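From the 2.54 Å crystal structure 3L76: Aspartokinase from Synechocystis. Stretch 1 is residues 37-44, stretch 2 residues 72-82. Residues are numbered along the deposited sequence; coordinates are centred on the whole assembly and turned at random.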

ATOM      1  N   VAL A  37       8.522  16.694  13.322  1.00 62.27           N
ATOM      2  CA  VAL A  37       7.846  16.116  12.166  1.00 39.76           C
ATOM      3  C   VAL A  37       8.817  15.184  11.453  1.00 64.02           C
ATOM      4  O   VAL A  37       9.905  15.598  11.052  1.00 70.64           O
ATOM      5  N   VAL A  38       8.427  13.922  11.305  1.00 65.40           N
ATOM      6  CA  VAL A  38       9.316  12.923  10.733  1.00 43.58           C
ATOM      7  C   VAL A  38       8.847  12.398   9.378  1.00 63.47           C
ATOM      8  O   VAL A  38       7.691  12.006   9.208  1.00 69.88           O
ATOM      9  N   VAL A  39       9.769  12.408   8.420  1.00 63.79           N
ATOM     10  CA  VAL A  39       9.567  11.811   7.112  1.00 41.00           C
ATOM     11  C   VAL A  39      10.391  10.529   7.058  1.00 55.17           C
ATOM     12  O   VAL A  39      11.543  10.501   7.482  1.00 51.28           O
ATOM     13  N   VAL A  40       9.806   9.457   6.549  1.00 51.43           N
ATOM     14  CA  VAL A  40      10.514   8.189   6.508  1.00 55.00           C
ATOM     15  C   VAL A  40      10.408   7.609   5.117  1.00 56.14           C
ATOM     16  O   VAL A  40       9.369   7.731   4.464  1.00 73.33           O
ATOM     17  N   SER A  41      11.485   6.983   4.660  1.00 61.04           N
ATOM     18  CA  SER A  41      11.482   6.303   3.370  1.00 73.79           C
ATOM     19  C   SER A  41      10.994   4.879   3.539  1.00 58.46           C
ATOM     20  O   SER A  41      10.994   4.354   4.646  1.00 79.34           O
ATOM     21  N   ALA A  42      10.580   4.249   2.446  1.00 62.56           N
ATOM     22  CA  ALA A  42      10.299   2.818   2.475  1.00 69.75           C
ATOM     23  C   ALA A  42      11.505   2.089   3.068  1.00 78.30           C
ATOM     24  O   ALA A  42      12.625   2.600   3.018  1.00 81.03           O
ATOM     25  N   MET A  43      11.277   0.895   3.611  1.00 93.68           N
ATOM     26  CA  MET A  43      12.255   0.239   4.486  1.00 86.38           C
ATOM     27  C   MET A  43      13.673  -0.031   3.967  1.00 82.06           C
ATOM     28  O   MET A  43      14.637   0.226   4.672  1.00 96.28           O
ATOM     29  N   GLY A  44      13.828  -0.562   2.767  1.00 69.49           N
ATOM     30  CA  GLY A  44      15.172  -0.883   2.327  1.00 64.99           C
ATOM     31  C   GLY A  44      15.224  -1.075   0.839  1.00 92.96           C
ATOM     32  O   GLY A  44      14.739  -0.235   0.080  1.00119.09           O
ATOM     33  N   THR A  72       3.234   2.449  -0.948  1.00 63.58           N
ATOM     34  CA  THR A  72       2.888   1.490   0.102  1.00 71.04           C
ATOM     35  C   THR A  72       4.045   1.188   1.052  1.00 65.44           C
ATOM     36  O   THR A  72       3.824   0.931   2.243  1.00 44.82           O
ATOM     37  N   GLY A  73       5.270   1.225   0.526  1.00 52.42           N
ATOM     38  CA  GLY A  73       6.452   0.987   1.338  1.00 57.37           C
ATOM     39  C   GLY A  73       6.649   2.070   2.382  1.00 59.23           C
ATOM     40  O   GLY A  73       7.132   1.819   3.489  1.00 66.70           O
ATOM     41  N   GLU A  74       6.260   3.284   2.011  1.00 59.18           N
ATOM     42  CA  GLU A  74       6.335   4.441   2.885  1.00 62.39           C
ATOM     43  C   GLU A  74       5.270   4.338   3.962  1.00 59.86           C
ATOM     44  O   GLU A  74       5.507   4.679   5.125  1.00 50.38           O
ATOM     45  N   GLN A  75       4.095   3.860   3.578  1.00 62.04           N
ATOM     46  CA  GLN A  75       3.025   3.688   4.550  1.00 66.05           C
ATOM     47  C   GLN A  75       3.382   2.686   5.632  1.00 71.16           C
ATOM     48  O   GLN A  75       3.083   2.938   6.799  1.00 58.70           O
ATOM     49  N   VAL A  76       4.001   1.556   5.272  1.00 65.52           N
ATOM     50  CA  VAL A  76       4.271   0.552   6.311  1.00 82.30           C
ATOM     51  C   VAL A  76       5.301   1.100   7.284  1.00 71.89           C
ATOM     52  O   VAL A  76       5.218   0.880   8.489  1.00 83.85           O
ATOM     53  N   SER A  77       6.242   1.864   6.751  1.00 54.41           N
ATOM     54  CA  SER A  77       7.319   2.437   7.555  1.00 62.21           C
ATOM     55  C   SER A  77       6.856   3.428   8.638  1.00 67.32           C
ATOM     56  O   SER A  77       7.306   3.358   9.782  1.00 63.54           O
ATOM     57  N   ILE A  78       5.973   4.359   8.288  1.00 47.67           N
ATOM     58  CA  ILE A  78       5.462   5.295   9.291  1.00 58.10           C
ATOM     59  C   ILE A  78       4.558   4.609  10.328  1.00 67.59           C
ATOM     60  O   ILE A  78       4.502   5.030  11.482  1.00 73.75           O
ATOM     61  N   ALA A  79       3.856   3.556   9.919  1.00 57.97           N
ATOM     62  CA  ALA A  79       3.073   2.769  10.862  1.00 72.67           C
ATOM     63  C   ALA A  79       4.020   2.117  11.866  1.00 76.67           C
ATOM     64  O   ALA A  79       3.866   2.273  13.077  1.00 58.12           O
ATOM     65  N   LEU A  80       5.026   1.410  11.358  1.00 65.88           N
ATOM     66  CA  LEU A  80       5.988   0.749  12.228  1.00 64.59           C
ATOM     67  C   LEU A  80       6.625   1.734  13.189  1.00 57.28           C
ATOM     68  O   LEU A  80       6.586   1.546  14.409  1.00 66.02           O
ATOM     69  N   LEU A  81       7.196   2.794  12.633  1.00 56.57           N
ATOM     70  CA  LEU A  81       7.925   3.773  13.430  1.00 66.67           C
ATOM     71  C   LEU A  81       7.094   4.406  14.549  1.00 70.83           C
ATOM     72  O   LEU A  81       7.589   4.599  15.664  1.00 73.19           O
ATOM     73  N   SER A  82       5.843   4.743  14.248  1.00 67.91           N
ATOM     74  CA  SER A  82       4.996   5.411  15.228  1.00 70.11           C
ATOM     75  C   SER A  82       4.561   4.437  16.331  1.00 73.32           C
ATOM     76  O   SER A  82       4.339   4.852  17.465  1.00 72.47           O
TER

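The strand at residues 37-40 and the helix at residues 72-82 pack with their axes 8.7 Å apart at closest approach and run at 135° to each other, so that the chain moves toward the N-terminal end of the helix as it leaves the strand. Their contact buries 421 Å² in total. No hydrogen bond joins the two stretches, and the packing rests largely on apolar side chains at the strand end and, in the loop that follows, on close backbone approach together with the side chains of Met 43 and Ser 77.

All four strand valines adopt the t rotamer, but their roles differ. Val 37 lies out of reach of the helix. Val 38 points toward it, and Val 38 CG1 lies 3.9 Å from CD2 of Leu 81, a side chain that itself points toward the strand with chi1 t and chi2 p. Val 39, in keeping with the alternation of a β-strand, points away and makes no contact with the helix. Val 40 points toward the helix again and has the largest area covered by it of any residue in stretch 1. Val 40 CG2 meets Leu 81 CD2 at 3.6 Å, Val 40 CG1 lies 4.0 Å from Ser 77 CB, and Val 40 CB is 4.3 Å from CG2 of Ile 78. The Ile 78 side chain (chi1 p, chi2 t) starts out sideways and its end leads away, yet the CG2 branch remains against the valine. Leu 81 CD2 thus touches both inward-pointing valines.

Beyond the strand, Ser 41 turns its m side chain away, and its OG is hydrogen-bonded elsewhere in the structure. Its backbone still approaches the helix, where Ser 77 points toward stretch 1: Ser 41 O is 3.2 Å from Ser 77 OG, without forming a hydrogen bond. Ser 77 OG (m rotamer) instead donates to Gly 73 O at 2.9 Å, one turn back along its own helix.

At Ala 42 the backbones come close together, Ala 42 CA lying 4.3 Å from Glu 74 CA. Ala 42 CA makes a CA-H...O contact with Gly 73 O at 3.5 Å, so this carbonyl faces the loop while also accepting the Ser 77 hydroxyl. An ideally placed CB on Gly 73 would lie only 2.8 Å from Ala 42 CB, a clash that the absence of a side chain avoids. The carboxylate of Glu 74 comes nearer the loop than its sideways CA-to-CB bond suggests, but Glu 74 OE2 stops 3.8 Å from Ala 42 N, a proximity that is not a hydrogen bond.

Met 43, with chi angles m, t and p, leaves its backbone sideways to the helix. Met 43 CG rests 3.4 Å from Ser 77 OG, and Met 43 SD reaches 4.5 Å from CG2 of Val 76, at the margin of apolar contact. Met 43 N is also 3.4 Å from Ser 77 OG, but the angle is too poor for a hydrogen bond. Gly 44 is clear of the helix and ends the contact.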

ATOM      1  CB  VAL A  37       7.366  17.187  11.183  1.00 50.91           C
ATOM      2  CG1 VAL A  37       6.834  16.538   9.912  1.00 43.15           C
ATOM      3  CG2 VAL A  37       6.298  18.058  11.836  1.00 48.31           C
ATOM      4  CB  VAL A  38       9.531  11.741  11.690  1.00 49.80           C
ATOM      5  CG1 VAL A  38      10.417  10.695  11.045  1.00 68.08           C
ATOM      6  CG2 VAL A  38      10.152  12.220  12.975  1.00 48.99           C
ATOM      7  CB  VAL A  39      10.062  12.731   5.985  1.00 51.09           C
ATOM      8  CG1 VAL A  39      10.020  11.990   4.663  1.00 35.39           C
ATOM      9  CG2 VAL A  39       9.247  14.031   5.916  1.00 40.41           C
ATOM     10  CB  VAL A  40       9.929   7.170   7.527  1.00 65.04           C
ATOM     11  CG1 VAL A  40      10.848   5.979   7.683  1.00 56.47           C
ATOM     12  CG2 VAL A  40       9.704   7.829   8.876  1.00 72.42           C
ATOM     13  CB  SER A  41      12.890   6.288   2.771  1.00 59.41           C
ATOM     14  OG  SER A  41      13.343   7.602   2.516  1.00 79.09           O
ATOM     15  CB  ALA A  42       9.983   2.310   1.084  1.00 72.95           C
ATOM     16  CB  MET A  43      11.676  -1.032   5.084  1.00 55.63           C
ATOM     17  CG  MET A  43      10.652  -0.743   6.155  1.00 67.24           C
ATOM     18  SD  MET A  43      10.347  -2.162   7.219  1.00 85.81           S
ATOM     19  CE  MET A  43      11.959  -2.414   7.950  1.00 63.79           C
ATOM     20  CB  THR A  72       2.357   0.165  -0.464  1.00 69.69           C
ATOM     21  OG1 THR A  72       3.413  -0.513  -1.151  1.00 67.99           O
ATOM     22  CG2 THR A  72       1.172   0.406  -1.405  1.00 56.74           C
ATOM     23  CB  GLU A  74       6.122   5.715   2.070  1.00 72.22           C
ATOM     24  CG  GLU A  74       6.816   5.695   0.720  1.00 77.03           C
ATOM     25  CD  GLU A  74       7.647   6.939   0.495  1.00 95.24           C
ATOM     26  OE1 GLU A  74       7.085   8.056   0.586  1.00 95.31           O
ATOM     27  OE2 GLU A  74       8.864   6.799   0.234  1.00 82.91           O
ATOM     28  CB  GLN A  75       1.718   3.284   3.888  1.00 55.72           C
ATOM     29  CG  GLN A  75       1.021   4.399   3.172  1.00 72.53           C
ATOM     30  CD  GLN A  75      -0.096   3.879   2.306  1.00 88.37           C
ATOM     31  OE1 GLN A  75      -1.121   3.413   2.816  1.00 80.06           O
ATOM     32  NE2 GLN A  75       0.096   3.936   0.985  1.00 77.11           N
ATOM     33  CB  VAL A  76       4.663  -0.889   5.794  1.00 72.71           C
ATOM     34  CG1 VAL A  76       4.234  -1.130   4.358  1.00 42.31           C
ATOM     35  CG2 VAL A  76       6.147  -1.201   6.017  1.00 41.08           C
ATOM     36  CB  SER A  77       8.364   3.090   6.637  1.00 65.65           C
ATOM     37  OG  SER A  77       8.900   2.149   5.716  1.00 76.72           O
ATOM     38  CB  ILE A  78       4.744   6.507   8.649  1.00 75.81           C
ATOM     39  CG1 ILE A  78       3.376   6.107   8.087  1.00 77.11           C
ATOM     40  CG2 ILE A  78       5.634   7.155   7.566  1.00 58.58           C
ATOM     41  CD1 ILE A  78       2.543   7.299   7.622  1.00 70.08           C
ATOM     42  CB  ALA A  79       2.226   1.715  10.130  1.00 55.24           C
ATOM     43  CB  LEU A  80       7.052   0.005  11.414  1.00 56.55           C
ATOM     44  CG  LEU A  80       6.609  -1.417  11.059  1.00 88.33           C
ATOM     45  CD1 LEU A  80       6.137  -2.152  12.307  1.00 80.15           C
ATOM     46  CD2 LEU A  80       5.493  -1.402  10.041  1.00101.17           C
ATOM     47  CB  LEU A  81       8.506   4.870  12.538  1.00 70.34           C
ATOM     48  CG  LEU A  81       9.306   5.939  13.297  1.00 67.07           C
ATOM     49  CD1 LEU A  81      10.501   5.313  13.993  1.00 61.92           C
ATOM     50  CD2 LEU A  81       9.746   7.063  12.382  1.00 69.46           C
ATOM     51  CB  SER A  82       3.802   6.115  14.560  1.00 75.47           C
ATOM     52  OG  SER A  82       2.695   5.253  14.403  1.00 68.60           O
TER